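Local coordinates for protein putative phosphohistidine phosphatase SixA (Agrobacterium tumefaciens, PDB 2RFL) that probably acts as a phosphohistidine phosphatase, removing phosphate by way of a histidine as other members of the histidine phosphatase superfamily do, at residues 87-92 against 110-115; 94-99 against 120-125. All coordinates share one frame; numbering follows the deposited sequence.

Interactions 1 and 2 lie side by side in the alpha-beta-alpha sandwich, their centres about 10 Å apart. Their segments alternate along the chain: 87-92 and 94-99 lie close together on the connection from strand 82-85 through helix 98-102, whereas 110-115 and 120-125 belong to the following strand 109-114 and helix 118-127. Strand 109-114 lies inside the mixed sheet, between strands 57-60 and 10-15. Tyr97 joins the two contacts: its backbone and ring belong to interaction 2, while its hydroxyl reaches interaction 1 and hydrogen-bonds to Met89 O and His115 N. The connection is thereby fastened to both the strand end and the next helix, beside the probable active site.

Interaction 1: 87-92 against 110-115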
# COMPACT_ATOMS: atom_id res chain seq x y z
N ASP A 87 12.97 6.74 2.81
CA ASP A 87 13.83 6.29 1.70
C ASP A 87 14.05 4.77 1.74
O ASP A 87 14.06 4.11 0.69
CB ASP A 87 15.20 7.01 1.72
CG ASP A 87 15.19 8.43 1.07
OD1 ASP A 87 14.80 8.63 -0.10
OD2 ASP A 87 15.66 9.36 1.74
N GLU A 88 14.18 4.23 2.95
CA GLU A 88 14.44 2.81 3.18
C GLU A 88 13.27 1.85 2.82
O GLU A 88 13.37 0.63 2.97
CB GLU A 88 14.89 2.63 4.63
CG GLU A 88 15.84 1.46 4.85
CD GLU A 88 17.29 1.81 4.58
OE1 GLU A 88 17.54 2.79 3.83
OE2 GLU A 88 18.18 1.11 5.10
N MSE A 89 12.17 2.43 2.36
CA MSE A 89 11.08 1.65 1.78
C MSE A 89 11.32 1.36 0.31
O MSE A 89 10.66 0.51 -0.29
CB MSE A 89 9.74 2.39 1.96
CG MSE A 89 9.06 2.13 3.29
SE MSE A 89 7.28 2.91 3.39
CE MSE A 89 6.25 1.40 2.71
N TYR A 90 12.28 2.07 -0.28
CA TYR A 90 12.75 1.76 -1.62
C TYR A 90 13.99 0.88 -1.59
O TYR A 90 14.96 1.17 -0.88
CB TYR A 90 13.05 3.05 -2.39
CG TYR A 90 13.66 2.82 -3.75
CD1 TYR A 90 12.89 2.41 -4.83
CD2 TYR A 90 15.02 3.02 -3.96
CE1 TYR A 90 13.45 2.20 -6.08
CE2 TYR A 90 15.59 2.81 -5.21
CZ TYR A 90 14.80 2.40 -6.26
OH TYR A 90 15.36 2.20 -7.50
N ASN A 91 13.96 -0.21 -2.35
CA ASN A 91 14.99 -1.23 -2.27
C ASN A 91 15.28 -1.65 -0.83
O ASN A 91 16.40 -1.51 -0.35
CB ASN A 91 16.28 -0.75 -2.95
CG ASN A 91 16.98 -1.85 -3.73
OD1 ASN A 91 16.55 -2.22 -4.82
ND2 ASN A 91 18.06 -2.37 -3.16
N ALA A 92 14.26 -2.18 -0.16
CA ALA A 92 14.35 -2.45 1.27
C ALA A 92 15.29 -3.62 1.55
O ALA A 92 15.36 -4.57 0.77
CB ALA A 92 12.97 -2.73 1.84
N VAL A 110 -3.36 2.46 9.45
CA VAL A 110 -2.13 2.83 8.79
C VAL A 110 -2.00 2.18 7.41
O VAL A 110 -2.36 1.02 7.20
CB VAL A 110 -0.88 2.58 9.70
CG1 VAL A 110 -0.98 1.24 10.34
CG2 VAL A 110 0.42 2.67 8.91
N MSE A 111 -1.49 2.98 6.49
CA MSE A 111 -1.34 2.59 5.12
C MSE A 111 0.11 2.68 4.71
O MSE A 111 0.77 3.72 4.89
CB MSE A 111 -2.17 3.48 4.22
CG MSE A 111 -1.86 3.23 2.78
SE MSE A 111 -3.21 3.86 1.61
CE MSE A 111 -2.47 5.62 1.04
N LEU A 112 0.59 1.60 4.12
CA LEU A 112 1.92 1.60 3.58
C LEU A 112 1.87 1.76 2.07
O LEU A 112 1.06 1.14 1.42
CB LEU A 112 2.68 0.32 3.99
CG LEU A 112 2.87 0.02 5.48
CD1 LEU A 112 3.96 -0.98 5.49
CD2 LEU A 112 3.27 1.20 6.45
N VAL A 113 2.76 2.59 1.51
CA VAL A 113 2.90 2.76 0.05
C VAL A 113 4.35 2.44 -0.41
O VAL A 113 5.27 3.24 -0.30
CB VAL A 113 2.47 4.20 -0.42
CG1 VAL A 113 2.54 4.39 -1.98
CG2 VAL A 113 1.09 4.54 0.10
N GLY A 114 4.54 1.23 -0.93
CA GLY A 114 5.86 0.77 -1.39
C GLY A 114 5.74 -0.21 -2.54
O GLY A 114 4.79 -0.14 -3.31
N HIS A 115 6.70 -1.13 -2.61
CA HIS A 115 6.98 -1.90 -3.83
C HIS A 115 7.00 -3.39 -3.59
O HIS A 115 7.29 -3.84 -2.48
CB HIS A 115 8.36 -1.55 -4.46
CG HIS A 115 8.77 -0.12 -4.35
ND1 HIS A 115 9.04 0.65 -5.46
CD2 HIS A 115 9.06 0.65 -3.28
CE1 HIS A 115 9.44 1.85 -5.08
NE2 HIS A 115 9.45 1.89 -3.76
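Apolar packing centres on Met89, a selenomethionine whose side chain leaves the short 3-10 turn 87-89 and runs toward strand 109-114. CG lies anti to the carbonyl carbon, and the bend at chi3 (90°) swings the terminal methyl onto the strand. CE sits 3.9 Å from Leu112 CB and 3.7 Å from Val113 O, so it meets backbone as much as side chain. At Gly114, where the CA atoms come nearest (6.2 Å from Met89 CA to Gly114 CA), it faces bare main chain, with CE 4.0 Å from Gly114 N. Val113 turns its own side chain the other way, onto Leu14 and Ile58.

The aromatic contact lies just past the strand end. Tyr90, with CG anti to the backbone N (chi1 174°), directs the CD1 edge of its ring at the face of His115 in an offset edge-to-face pair. The centroids are 5.4 Å apart and the planes inclined at 62°; Tyr90 CD1 comes within 3.5 Å of His115 CE1. At another corner of the imidazole, His115 CD2 lies 3.4 Å from Met89 O, so the imidazole is met by ring and carbonyl together.

Polar bonds to neighbouring loops fix the ring ends. His115 NE2 hydrogen-bonds to Ser61 OG and Tyr90 OH to Asp28 OD2. Tyr97 OH bridges Met89 O and His115 N, satisfying two main-chain groups in this buried region. Within the turn, Tyr90 N donates to Asp87 O at 2.9 Å.

His115 also meets the ring of His16, which directly follows strand 10-15, and touches Arg65. Two histidine rings meeting at about 60° beyond the C-terminal ends of adjacent parallel strands, with arginine nearby, are consistent with the phosphate-binding pocket of the histidine phosphatase superfamily.

Interaction 2: 94-99 against 120-125; sequences SETYLS and EATLEA
Thr122 turns its hydroxyl branch toward the loop ahead of helix 98-102, with OG1 anti to its carbonyl carbon (chi1 -43°). There OG1 accepts the amide of Tyr97: Tyr97 N lies 3.1 Å from Thr122 OG1, with an N-H...O angle of 153°. The same hydroxyl bonds to Thr118 O one turn back along its helix, which would settle its rotation. The Tyr97 side chain crosses that of Thr122 at about a right angle, and its CD2 lies 3.8 Å from Thr122 OG1. Tyr97 is the N-cap residue of helix 98-102, so the bond fixes the start of this short helix against helix 118-127, on one flank of the alpha-beta-alpha sandwich. Thr96 lies beside the same hydroxyl, its CB 3.7 Å from Thr122 OG1. Its CG2, anti to the carbonyl carbon, rests on Ala121 of the longer helix, 3.8 Å from Ala121 C and 3.9 Å from the methyl Ala121 CB. Its OG1, held between backbone N and carbonyl carbon (chi1 73°), instead turns along its own segment and weakly accepts Leu98 N at 3.4 Å. The side chain of Leu98 bends toward Ala125, where the contact opens toward solvent, while Thr122 CG2 lies 4.1 Å from Leu98 N.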
# COMPACT_ATOMS: atom_id res chain seq x y z
N SER A 94 14.70 -5.50 3.97
CA SER A 94 13.86 -6.44 4.67
C SER A 94 12.98 -7.16 3.67
O SER A 94 12.73 -6.67 2.58
CB SER A 94 13.02 -5.71 5.72
OG SER A 94 12.77 -4.38 5.31
N GLU A 95 12.53 -8.36 4.04
CA GLU A 95 11.62 -9.06 3.17
C GLU A 95 10.22 -8.48 3.29
O GLU A 95 9.39 -8.65 2.38
CB GLU A 95 11.63 -10.57 3.44
CG GLU A 95 11.53 -10.92 4.93
CD GLU A 95 11.74 -12.38 5.20
OE1 GLU A 95 11.09 -13.18 4.49
OE2 GLU A 95 12.55 -12.72 6.13
N THR A 96 9.95 -7.79 4.39
CA THR A 96 8.62 -7.22 4.64
C THR A 96 8.60 -5.78 5.18
O THR A 96 9.64 -5.15 5.41
CB THR A 96 7.74 -8.16 5.50
OG1 THR A 96 8.19 -8.13 6.85
CG2 THR A 96 7.80 -9.59 4.97
N TYR A 97 7.40 -5.24 5.29
CA TYR A 97 7.24 -3.95 5.93
C TYR A 97 6.59 -4.10 7.31
O TYR A 97 6.13 -3.13 7.89
CB TYR A 97 6.42 -3.00 5.04
CG TYR A 97 7.02 -2.60 3.71
CD1 TYR A 97 8.30 -1.99 3.62
CD2 TYR A 97 6.30 -2.81 2.55
CE1 TYR A 97 8.82 -1.61 2.37
CE2 TYR A 97 6.77 -2.42 1.33
CZ TYR A 97 8.01 -1.82 1.22
OH TYR A 97 8.42 -1.47 -0.08
N LEU A 98 6.53 -5.32 7.83
CA LEU A 98 5.82 -5.61 9.10
C LEU A 98 6.23 -4.74 10.33
O LEU A 98 5.45 -4.48 11.21
CB LEU A 98 5.93 -7.10 9.43
CG LEU A 98 4.72 -7.88 8.95
CD1 LEU A 98 5.06 -9.33 8.68
CD2 LEU A 98 3.57 -7.80 9.94
N SER A 99 7.48 -4.36 10.39
CA SER A 99 8.00 -3.57 11.47
C SER A 99 7.50 -2.12 11.40
O SER A 99 7.21 -1.51 12.42
CB SER A 99 9.50 -3.64 11.40
OG SER A 99 9.88 -4.98 11.63
N GLU A 120 3.98 -7.62 -1.58
CA GLU A 120 3.44 -8.99 -1.66
C GLU A 120 3.90 -9.85 -0.47
O GLU A 120 3.08 -10.56 0.11
CB GLU A 120 3.80 -9.68 -3.00
CG GLU A 120 2.78 -10.75 -3.44
CD GLU A 120 2.99 -11.28 -4.89
OE1 GLU A 120 3.37 -10.50 -5.80
OE2 GLU A 120 2.76 -12.50 -5.13
N ALA A 121 5.17 -9.75 -0.08
CA ALA A 121 5.66 -10.52 1.09
C ALA A 121 4.99 -10.14 2.42
O ALA A 121 4.68 -11.00 3.24
CB ALA A 121 7.15 -10.42 1.19
N THR A 122 4.76 -8.86 2.62
CA THR A 122 4.02 -8.36 3.75
C THR A 122 2.60 -8.90 3.87
O THR A 122 2.17 -9.28 4.96
CB THR A 122 4.01 -6.83 3.70
OG1 THR A 122 5.34 -6.39 3.35
CG2 THR A 122 3.61 -6.28 5.05
N LEU A 123 1.87 -8.92 2.77
CA LEU A 123 0.51 -9.48 2.82
C LEU A 123 0.59 -10.95 3.12
O LEU A 123 -0.17 -11.44 3.95
CB LEU A 123 -0.23 -9.22 1.50
CG LEU A 123 -1.67 -9.71 1.30
CD1 LEU A 123 -2.56 -9.15 2.42
CD2 LEU A 123 -2.19 -9.32 -0.09
N GLU A 124 1.53 -11.64 2.46
CA GLU A 124 1.73 -13.06 2.65
C GLU A 124 1.96 -13.34 4.15
O GLU A 124 1.30 -14.18 4.74
CB GLU A 124 2.86 -13.63 1.75
CG GLU A 124 2.94 -15.17 1.72
CD GLU A 124 4.27 -15.79 1.20
OE1 GLU A 124 5.27 -15.07 0.94
OE2 GLU A 124 4.30 -17.04 1.07
N ALA A 125 2.89 -12.58 4.75
CA ALA A 125 3.24 -12.68 6.18
C ALA A 125 2.04 -12.65 7.09
O ALA A 125 2.04 -13.31 8.12
CB ALA A 125 4.19 -11.56 6.57